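Local coordinates for interleukin-20 receptor subunit beta (Homo sapiens, PDB 6DF3), which forms, together with IL20RA, the receptor for IL19, IL20 and IL24 and, together with IL22RA1, a receptor for IL20 and IL24, at residues G38-S42 with L43-H47; C63-T66 with D67-A71; T173-K176 with A177-R180. The protein carries 1 engineered substitution. All coordinates share one frame; numbering follows the deposited sequence.

Contact 1. Residues G38-S42 with L43-H47; sequences GEYES and LYTSH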
ATOM      1  N   GLY C  38      12.561 -12.982  10.120  1.00 43.53           N
ATOM      2  CA  GLY C  38      12.733 -12.894   8.660  1.00 42.83           C
ATOM      3  C   GLY C  38      14.200 -13.043   8.406  1.00 43.99           C
ATOM      4  O   GLY C  38      14.998 -13.119   9.346  1.00 41.86           O
ATOM      5  N   GLU C  39      14.562 -13.083   7.149  1.00 44.62           N
ATOM      6  CA  GLU C  39      15.950 -13.096   6.744  1.00 46.31           C
ATOM      7  C   GLU C  39      16.755 -11.892   7.268  1.00 48.20           C
ATOM      8  O   GLU C  39      17.955 -12.006   7.500  1.00 46.39           O
ATOM      9  CB  GLU C  39      16.026 -13.099   5.228  1.00 48.61           C
ATOM     10  CG  GLU C  39      17.425 -13.307   4.728  1.00 52.26           C
ATOM     11  CD  GLU C  39      17.550 -13.299   3.191  1.00 57.07           C
ATOM     12  OE1 GLU C  39      16.646 -12.789   2.466  1.00 57.77           O
ATOM     13  OE2 GLU C  39      18.569 -13.855   2.701  1.00 66.00           O
ATOM     14  N   TYR C  40      16.141 -10.706   7.331  1.00 42.36           N
ATOM     15  CA  TYR C  40      16.815  -9.639   7.916  1.00 42.08           C
ATOM     16  C   TYR C  40      17.342 -10.084   9.338  1.00 43.87           C
ATOM     17  O   TYR C  40      18.534  -9.984   9.625  1.00 43.47           O
ATOM     18  CB  TYR C  40      15.930  -8.414   8.104  1.00 41.21           C
ATOM     19  CG  TYR C  40      16.688  -7.308   8.834  1.00 40.95           C
ATOM     20  CD1 TYR C  40      17.778  -6.679   8.254  1.00 42.91           C
ATOM     21  CD2 TYR C  40      16.374  -6.966  10.116  1.00 43.06           C
ATOM     22  CE1 TYR C  40      18.491  -5.661   8.891  1.00 43.45           C
ATOM     23  CE2 TYR C  40      17.096  -5.965  10.802  1.00 45.58           C
ATOM     24  CZ  TYR C  40      18.160  -5.344  10.188  1.00 44.85           C
ATOM     25  OH  TYR C  40      18.805  -4.378  10.856  1.00 47.27           O
ATOM     26  N   GLU C  41      16.453 -10.553  10.207  1.00 42.56           N
ATOM     27  CA  GLU C  41      16.839 -10.812  11.569  1.00 45.76           C
ATOM     28  C   GLU C  41      17.861 -11.975  11.629  1.00 50.86           C
ATOM     29  O   GLU C  41      18.871 -11.922  12.331  1.00 50.13           O
ATOM     30  CB  GLU C  41      15.624 -11.047  12.418  1.00 45.46           C
ATOM     31  CG  GLU C  41      14.750  -9.786  12.604  1.00 44.14           C
ATOM     32  CD  GLU C  41      13.722  -9.508  11.514  1.00 43.16           C
ATOM     33  OE1 GLU C  41      13.596 -10.314  10.549  1.00 45.05           O
ATOM     34  OE2 GLU C  41      13.165  -8.407  11.540  1.00 43.52           O
ATOM     35  N   SER C  42      17.626 -12.951  10.770  1.00 50.73           N
ATOM     36  CA  SER C  42      18.448 -14.092  10.569  1.00 53.09           C
ATOM     37  C   SER C  42      19.908 -13.695  10.290  1.00 55.73           C
ATOM     38  O   SER C  42      20.804 -14.219  10.905  1.00 54.59           O
ATOM     39  CB  SER C  42      17.885 -14.887   9.408  1.00 54.30           C
ATOM     40  OG  SER C  42      18.255 -16.207   9.569  1.00 59.89           O
ATOM     41  N   LEU C  43      20.121 -12.757   9.383  1.00 55.64           N
ATOM     42  CA  LEU C  43      21.455 -12.259   9.005  1.00 55.95           C
ATOM     43  C   LEU C  43      22.039 -11.087   9.822  1.00 53.83           C
ATOM     44  O   LEU C  43      23.228 -10.930   9.842  1.00 57.04           O
ATOM     45  CB  LEU C  43      21.440 -11.783   7.544  1.00 57.58           C
ATOM     46  CG  LEU C  43      21.196 -12.822   6.465  1.00 61.75           C
ATOM     47  CD1 LEU C  43      20.915 -12.175   5.126  1.00 59.44           C
ATOM     48  CD2 LEU C  43      22.403 -13.764   6.319  1.00 63.96           C
ATOM     49  N   TYR C  44      21.250 -10.219  10.416  1.00 48.59           N
ATOM     50  CA  TYR C  44      21.832  -9.021  10.981  1.00 50.67           C
ATOM     51  C   TYR C  44      21.591  -8.940  12.500  1.00 52.79           C
ATOM     52  O   TYR C  44      22.237  -8.157  13.137  1.00 55.74           O
ATOM     53  CB  TYR C  44      21.248  -7.733  10.317  1.00 52.78           C
ATOM     54  CG  TYR C  44      21.605  -7.381   8.844  1.00 51.51           C
ATOM     55  CD1 TYR C  44      20.957  -8.006   7.785  1.00 54.62           C
ATOM     56  CD2 TYR C  44      22.504  -6.394   8.533  1.00 57.12           C
ATOM     57  CE1 TYR C  44      21.245  -7.707   6.455  1.00 54.75           C
ATOM     58  CE2 TYR C  44      22.815  -6.103   7.191  1.00 60.74           C
ATOM     59  CZ  TYR C  44      22.147  -6.771   6.161  1.00 56.57           C
ATOM     60  OH  TYR C  44      22.340  -6.479   4.802  1.00 64.23           O
ATOM     61  N   THR C  45      20.609  -9.671  13.049  1.00 50.73           N
ATOM     62  CA  THR C  45      20.223  -9.598  14.452  1.00 49.29           C
ATOM     63  C   THR C  45      19.775 -11.025  14.842  1.00 49.13           C
ATOM     64  O   THR C  45      18.615 -11.256  15.251  1.00 47.52           O
ATOM     65  CB  THR C  45      19.104  -8.535  14.751  1.00 54.19           C
ATOM     66  OG1 THR C  45      17.837  -8.795  14.091  1.00 50.06           O
ATOM     67  CG2 THR C  45      19.527  -7.202  14.361  1.00 58.94           C
ATOM     68  N   SER C  46      20.681 -11.997  14.690  1.00 49.38           N
ATOM     69  CA  SER C  46      20.299 -13.399  14.754  1.00 49.79           C
ATOM     70  C   SER C  46      19.788 -13.857  16.111  1.00 51.83           C
ATOM     71  O   SER C  46      19.127 -14.900  16.214  1.00 52.00           O
ATOM     72  CB  SER C  46      21.438 -14.297  14.263  1.00 54.77           C
ATOM     73  OG  SER C  46      22.637 -14.162  15.048  1.00 58.10           O
ATOM     74  N   HIS C  47      19.992 -13.027  17.129  1.00 51.98           N
ATOM     75  CA  HIS C  47      19.566 -13.342  18.467  1.00 53.66           C
ATOM     76  C   HIS C  47      18.166 -12.866  18.764  1.00 53.73           C
ATOM     77  O   HIS C  47      17.640 -13.046  19.884  1.00 59.08           O
ATOM     78  CB  HIS C  47      20.620 -12.773  19.447  1.00 54.88           C
ATOM     79  CG  HIS C  47      20.728 -11.271  19.392  1.00 56.95           C
ATOM     80  ND1 HIS C  47      21.260 -10.602  18.299  1.00 56.60           N
ATOM     81  CD2 HIS C  47      20.293 -10.312  20.249  1.00 54.11           C
ATOM     82  CE1 HIS C  47      21.180  -9.303  18.507  1.00 56.03           C
ATOM     83  NE2 HIS C  47      20.626  -9.096  19.694  1.00 53.96           N
TER
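Tyr40 and Tyr44 meet one turn apart on a short alpha-helix, residues 39-44, in the connection between strands 31-37 and 50-51 of the first fibronectin type III domain. The backbone shows the usual i to i+4 pattern: Leu43 N donates to Glu39 O at 3.0 Å and Tyr44 N to Tyr40 O at 2.8 Å. The two tyrosine rings lie near parallel, their planes 21° apart, but they are offset, with centroids 4.9 Å apart and little shared area, while the side chains as a whole cross at about a right angle. Their closest carbons, CD1 of Tyr40 and CD1 of Tyr44, are 3.5 Å from each other. Tyr40 CE1 sits over one face of the Tyr44 ring, and in return Tyr44 CB sits over a face of the Tyr40 ring, 4.2 Å from its centroid, in a CH-pi contact. In Tyr40, CG stands opposite the backbone N (chi1 176°), a setting that swings the ring onto the side of the helix where Tyr44 follows. Its OH then hydrogen-bonds to the backbone of another protein in the complex, and an aromatic side chain of that protein packs on the residue, so the helix is part of an intermolecular interface. On a neighbouring flank Glu39 and Leu43 run side by side, with Glu39 CG 3.7 Å from Leu43 CD1. Glu41 bends at chi2 (86°), which turns its carboxylate back toward the start of the helix; OE1 takes a weak hydrogen bond from the N of Gly38, the N-cap residue, while OE2 is held by polar side chains of the other protein. Beyond the last turn, Thr45 lies alongside Glu41: its buried OG1, 3.4 Å from Glu41 CA and 3.6 Å from Glu41 CG, finds no hydrogen-bonding partner in the model.

Contact 2. Residues C63-T66 with D67-A71; sequences CDVT and DDITA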
ATOM      1  N   CYS C  63      -0.711 -22.853  13.869  1.00 70.21           N
ATOM      2  CA  CYS C  63      -0.728 -21.392  13.941  1.00 64.27           C
ATOM      3  C   CYS C  63      -0.758 -20.840  12.534  1.00 58.86           C
ATOM      4  O   CYS C  63       0.148 -21.105  11.738  1.00 51.79           O
ATOM      5  CB  CYS C  63       0.544 -20.865  14.602  1.00 69.23           C
ATOM      6  SG  CYS C  63       0.662 -19.022  14.759  1.00 71.74           S
ATOM      7  N   ASP C  64      -1.772 -20.041  12.245  1.00 56.22           N
ATOM      8  CA  ASP C  64      -1.787 -19.222  11.079  1.00 55.14           C
ATOM      9  C   ASP C  64      -0.790 -18.025  11.194  1.00 55.66           C
ATOM     10  O   ASP C  64      -1.125 -16.992  11.775  1.00 57.81           O
ATOM     11  CB  ASP C  64      -3.216 -18.749  10.797  1.00 58.32           C
ATOM     12  CG  ASP C  64      -3.345 -18.101   9.447  1.00 59.24           C
ATOM     13  OD1 ASP C  64      -2.292 -17.712   8.878  1.00 51.40           O
ATOM     14  OD2 ASP C  64      -4.486 -17.988   8.933  1.00 64.39           O
ATOM     15  N   VAL C  65       0.390 -18.139  10.565  1.00 48.99           N
ATOM     16  CA  VAL C  65       1.424 -17.129  10.610  1.00 47.95           C
ATOM     17  C   VAL C  65       1.359 -16.223   9.384  1.00 46.82           C
ATOM     18  O   VAL C  65       2.303 -15.539   9.039  1.00 45.11           O
ATOM     19  CB  VAL C  65       2.848 -17.773  10.696  1.00 48.54           C
ATOM     20  CG1 VAL C  65       2.967 -18.690  11.909  1.00 49.93           C
ATOM     21  CG2 VAL C  65       3.185 -18.617   9.500  1.00 48.46           C
ATOM     22  N   THR C  66       0.256 -16.246   8.671  1.00 47.15           N
ATOM     23  CA  THR C  66       0.120 -15.430   7.471  1.00 46.73           C
ATOM     24  C   THR C  66       0.509 -13.974   7.714  1.00 45.87           C
ATOM     25  O   THR C  66       1.262 -13.404   6.962  1.00 46.79           O
ATOM     26  CB  THR C  66      -1.306 -15.556   6.949  1.00 50.66           C
ATOM     27  OG1 THR C  66      -1.593 -16.961   6.659  1.00 50.04           O
ATOM     28  CG2 THR C  66      -1.529 -14.632   5.700  1.00 49.03           C
ATOM     29  N   ASP C  67      -0.011 -13.395   8.770  1.00 47.79           N
ATOM     30  CA  ASP C  67       0.233 -11.991   9.074  1.00 50.18           C
ATOM     31  C   ASP C  67       1.654 -11.650   9.530  1.00 50.12           C
ATOM     32  O   ASP C  67       1.994 -10.513   9.479  1.00 44.77           O
ATOM     33  CB  ASP C  67      -0.767 -11.482  10.074  1.00 53.61           C
ATOM     34  CG  ASP C  67      -2.188 -11.551   9.546  1.00 60.90           C
ATOM     35  OD1 ASP C  67      -2.448 -11.709   8.309  1.00 63.15           O
ATOM     36  OD2 ASP C  67      -3.030 -11.541  10.409  1.00 61.44           O
ATOM     37  N   ASP C  68       2.469 -12.643   9.873  1.00 48.48           N
ATOM     38  CA  ASP C  68       3.839 -12.429  10.231  1.00 47.34           C
ATOM     39  C   ASP C  68       4.767 -12.523   9.027  1.00 47.80           C
ATOM     40  O   ASP C  68       5.839 -12.009   9.061  1.00 44.02           O
ATOM     41  CB  ASP C  68       4.264 -13.509  11.218  1.00 48.11           C
ATOM     42  CG  ASP C  68       3.326 -13.604  12.431  1.00 55.60           C
ATOM     43  OD1 ASP C  68       3.026 -12.566  13.079  1.00 53.82           O
ATOM     44  OD2 ASP C  68       2.884 -14.733  12.766  1.00 61.84           O
ATOM     45  N   ILE C  69       4.398 -13.274   7.986  1.00 46.18           N
ATOM     46  CA  ILE C  69       5.245 -13.405   6.822  1.00 44.24           C
ATOM     47  C   ILE C  69       4.898 -12.249   5.882  1.00 45.70           C
ATOM     48  O   ILE C  69       3.830 -12.285   5.258  1.00 45.58           O
ATOM     49  CB  ILE C  69       5.024 -14.776   6.120  1.00 46.24           C
ATOM     50  CG1 ILE C  69       5.150 -15.984   7.087  1.00 46.46           C
ATOM     51  CG2 ILE C  69       6.008 -14.955   4.984  1.00 46.73           C
ATOM     52  CD1 ILE C  69       6.281 -15.937   8.029  1.00 46.17           C
ATOM     53  N   THR C  70       5.753 -11.210   5.793  1.00 42.55           N
ATOM     54  CA  THR C  70       5.341  -9.950   5.129  1.00 41.87           C
ATOM     55  C   THR C  70       6.329  -9.485   4.107  1.00 40.57           C
ATOM     56  O   THR C  70       6.236  -8.347   3.533  1.00 42.62           O
ATOM     57  CB  THR C  70       5.174  -8.827   6.163  1.00 47.02           C
ATOM     58  OG1 THR C  70       6.306  -8.802   6.949  1.00 43.84           O
ATOM     59  CG2 THR C  70       3.995  -9.060   7.111  1.00 48.96           C
ATOM     60  N   ALA C  71       7.244 -10.385   3.791  1.00 39.82           N
ATOM     61  CA  ALA C  71       8.144 -10.195   2.698  1.00 40.14           C
ATOM     62  C   ALA C  71       8.444 -11.548   1.971  1.00 40.38           C
ATOM     63  O   ALA C  71       8.456 -12.637   2.568  1.00 41.92           O
ATOM     64  CB  ALA C  71       9.408  -9.572   3.217  1.00 41.14           C
TER
HETATM   65  O   HOH W   1      -1.620 -14.790  10.568  1.00 54.85           O
HETATM   66  O   HOH W   2       0.375 -15.295  13.733  1.00 62.79           O
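Asp68 folds back against Val65 in the link that leaves strand 62-64, and its side chain can be traced atom by atom. CB lies 3.6 Å from Val65 O, and CG is only a little farther from the same oxygen. With CG beside its own backbone N (chi1 -53°), the carboxylate reaches across the valine, the two side chains crossing at about a right angle, and OD2 comes to 3.5 Å from Val65 CA. Water 2 donates to Asp68 OD2 at 2.7 Å and also to Asp64 O, and Ser52 OG hydrogen-bonds to OD2 as well. The second oxygen, OD1, accepts from Ser53 N and forms a salt bridge with a basic side chain of another protein, so each carboxylate oxygen has at least two partners.

Val65 O itself is gripped by two amides. Ile69 N meets Val65 O nearly head-on at 3.3 Å, whereas Asp68 N, 3.0 Å from Val65 O, comes from above the carbonyl plane. Ile69 CG1 lies 4.1 Å from Val65 CG2, a loose apolar contact. A second water on the Asp64 carbonyl, water 1, donates to Asp64 O and accepts from Asp67 N at 2.8 Å. Upstream, Asp64 OD1 takes the N-H of Thr66 at 2.9 Å in a nearly straight bond (158°), and Cys63 is tied to Cys55 by a disulfide. An Asx turn at 64-66 thus runs into a helix-like turn at 65-69, placed where a fibronectin type III sandwich crosses from its three-stranded sheet to its four-stranded one.

Contact 3. Residues T173-K176 with A177-R180; sequences TFVK and AIGR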
ATOM      1  N   THR C 173      -4.759 -17.459 -11.771  1.00 68.46           N
ATOM      2  CA  THR C 173      -4.570 -16.583 -10.655  1.00 69.73           C
ATOM      3  C   THR C 173      -3.128 -15.997 -10.861  1.00 69.50           C
ATOM      4  O   THR C 173      -2.299 -16.636 -11.533  1.00 70.06           O
ATOM      5  CB  THR C 173      -4.745 -17.493  -9.435  1.00 72.74           C
ATOM      6  OG1 THR C 173      -5.824 -17.079  -8.581  1.00 73.98           O
ATOM      7  CG2 THR C 173      -3.474 -17.674  -8.754  1.00 67.45           C
ATOM      8  N   PHE C 174      -2.860 -14.786 -10.345  1.00 69.81           N
ATOM      9  CA  PHE C 174      -1.519 -14.119 -10.402  1.00 68.99           C
ATOM     10  C   PHE C 174      -1.253 -13.380  -9.098  1.00 66.11           C
ATOM     11  O   PHE C 174      -2.139 -12.703  -8.625  1.00 63.75           O
ATOM     12  CB  PHE C 174      -1.385 -13.082 -11.529  1.00 71.45           C
ATOM     13  CG  PHE C 174      -0.063 -12.345 -11.518  1.00 71.71           C
ATOM     14  CD1 PHE C 174       1.130 -12.995 -11.857  1.00 72.79           C
ATOM     15  CD2 PHE C 174       0.006 -11.006 -11.138  1.00 75.81           C
ATOM     16  CE1 PHE C 174       2.369 -12.326 -11.834  1.00 76.09           C
ATOM     17  CE2 PHE C 174       1.237 -10.319 -11.117  1.00 77.43           C
ATOM     18  CZ  PHE C 174       2.427 -10.971 -11.464  1.00 75.73           C
ATOM     19  N   VAL C 175      -0.027 -13.522  -8.570  1.00 62.06           N
ATOM     20  CA  VAL C 175       0.384 -13.086  -7.227  1.00 59.96           C
ATOM     21  C   VAL C 175       1.655 -12.213  -7.388  1.00 60.36           C
ATOM     22  O   VAL C 175       2.812 -12.736  -7.509  1.00 59.25           O
ATOM     23  CB  VAL C 175       0.637 -14.329  -6.286  1.00 63.20           C
ATOM     24  CG1 VAL C 175       1.178 -13.906  -4.913  1.00 64.38           C
ATOM     25  CG2 VAL C 175      -0.653 -15.115  -6.047  1.00 62.05           C
ATOM     26  N   LYS C 176       1.448 -10.874  -7.470  1.00 67.14           N
ATOM     27  CA  LYS C 176       2.550  -9.916  -7.675  1.00 64.18           C
ATOM     28  C   LYS C 176       3.732 -10.115  -6.683  1.00 62.04           C
ATOM     29  O   LYS C 176       4.880 -10.129  -7.103  1.00 59.68           O
ATOM     30  CB  LYS C 176       2.015  -8.509  -7.587  1.00 72.29           C
ATOM     31  CG  LYS C 176       3.004  -7.462  -8.070  1.00 79.73           C
ATOM     32  CD  LYS C 176       2.389  -6.075  -8.102  1.00 86.48           C
ATOM     33  CE  LYS C 176       1.431  -5.936  -9.274  1.00 94.51           C
ATOM     34  NZ  LYS C 176       0.973  -4.524  -9.328  1.00101.93           N
ATOM     35  N   ALA C 177       3.446 -10.351  -5.396  1.00 57.24           N
ATOM     36  CA  ALA C 177       4.481 -10.526  -4.385  1.00 56.88           C
ATOM     37  C   ALA C 177       5.521 -11.632  -4.635  1.00 60.48           C
ATOM     38  O   ALA C 177       6.628 -11.559  -4.064  1.00 54.74           O
ATOM     39  CB  ALA C 177       3.878 -10.769  -3.047  1.00 54.66           C
ATOM     40  N   ILE C 178       5.151 -12.637  -5.454  1.00 62.34           N
ATOM     41  CA  ILE C 178       6.039 -13.769  -5.770  1.00 61.94           C
ATOM     42  C   ILE C 178       6.306 -13.980  -7.269  1.00 65.30           C
ATOM     43  O   ILE C 178       7.204 -14.748  -7.629  1.00 65.03           O
ATOM     44  CB  ILE C 178       5.491 -15.048  -5.076  1.00 59.50           C
ATOM     45  CG1 ILE C 178       4.169 -15.506  -5.688  1.00 58.45           C
ATOM     46  CG2 ILE C 178       5.250 -14.760  -3.594  1.00 56.28           C
ATOM     47  CD1 ILE C 178       3.484 -16.620  -4.918  1.00 55.98           C
ATOM     48  N   GLY C 179       5.560 -13.288  -8.134  1.00 64.37           N
ATOM     49  CA  GLY C 179       5.838 -13.299  -9.551  1.00 69.49           C
ATOM     50  C   GLY C 179       5.306 -14.542 -10.243  1.00 72.19           C
ATOM     51  O   GLY C 179       5.767 -14.892 -11.323  1.00 85.42           O
ATOM     52  N   ARG C 180       4.286 -15.164  -9.655  1.00 70.25           N
ATOM     53  CA  ARG C 180       3.820 -16.487 -10.070  1.00 70.75           C
ATOM     54  C   ARG C 180       2.347 -16.433 -10.408  1.00 68.13           C
ATOM     55  O   ARG C 180       1.615 -15.670  -9.799  1.00 62.01           O
ATOM     56  CB  ARG C 180       4.101 -17.555  -9.000  1.00 65.72           C
ATOM     57  CG  ARG C 180       5.586 -17.908  -8.890  1.00 68.40           C
ATOM     58  CD  ARG C 180       5.838 -18.978  -7.806  1.00 65.99           C
ATOM     59  NE  ARG C 180       4.871 -20.072  -7.954  1.00 67.40           N
ATOM     60  CZ  ARG C 180       4.238 -20.747  -6.988  1.00 66.46           C
ATOM     61  NH1 ARG C 180       4.412 -20.494  -5.691  1.00 61.29           N
ATOM     62  NH2 ARG C 180       3.387 -21.691  -7.352  1.00 63.94           N
TER
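Val175 faces both Gly179 and Arg180 in a G1 beta bulge, which closes the hairpin between strands 167-175 and 180-189 of the second fibronectin type III domain. Val175 and Arg180 form an antiparallel hydrogen-bonded pair, with Val175 N donating to Arg180 O at 3.0 Å. The carbonyl of Val175 carries the other half of the turn, because its oxygen accepts two amides: Gly179 N at 2.9 Å, nearly in line with the C=O bond, and Ile178 N at 3.1 Å, which comes from above the carbonyl plane. Gly179 has a positive phi of 80°, as the bulge position usually does, and this lets the chain enter strand 180-189 after Lys176, Ala177 and Ile178.

Val175 and Ile178 pack together. Ile178 holds CG1 between its backbone N and carbonyl carbon (chi1 68°), and that branch reaches Val175 CG1 at 3.5 Å, a tight carbon-carbon approach; CD1 of Ile178 follows on to the same methyl. The Phe174 ring lies alongside Gly179 and Arg180, so that its CD1 comes to 3.4 Å from Arg180 O, while Phe174 CA makes a CH...O contact with that same oxygen. On the partner strand, the Tyr181 ring meets that of Phe174.

The turn borders the first domain. Ala177 O accepts from Thr72 OG1 of that domain, Ile178 O from NE2 of Gln100, an engineered residue, and Arg180 NH1 donates to the carbonyls of Gln100 and Thr102. Backbone bonding at Val175 O therefore probably fixes the shape of the turn, while the next two carbonyls and the guanidinium group tie it to the first domain and to the 100-102 linker.

Overall arrangement
The three contacts follow one another along the chain without touching. Contacts 1 and 2 both belong to the first fibronectin type III domain, with centres 16 Å apart and nearest atoms about 7 Å apart; contact 3 belongs to the second domain. Its centre lies 17 Å from that of contact 2, with nearest atoms about 6 Å apart, but 25 Å from that of contact 1. All three sites have some reach to another protein of the complex: extensively at 38-47, through Asp68 and Thr70 at 63-71, and more sparingly at 173-180, where Lys176 makes a weak hydrogen bond and packs on an aromatic side chain. Such contacts are thus found in both domains, mostly in the first, while contact 3 also joins the domains.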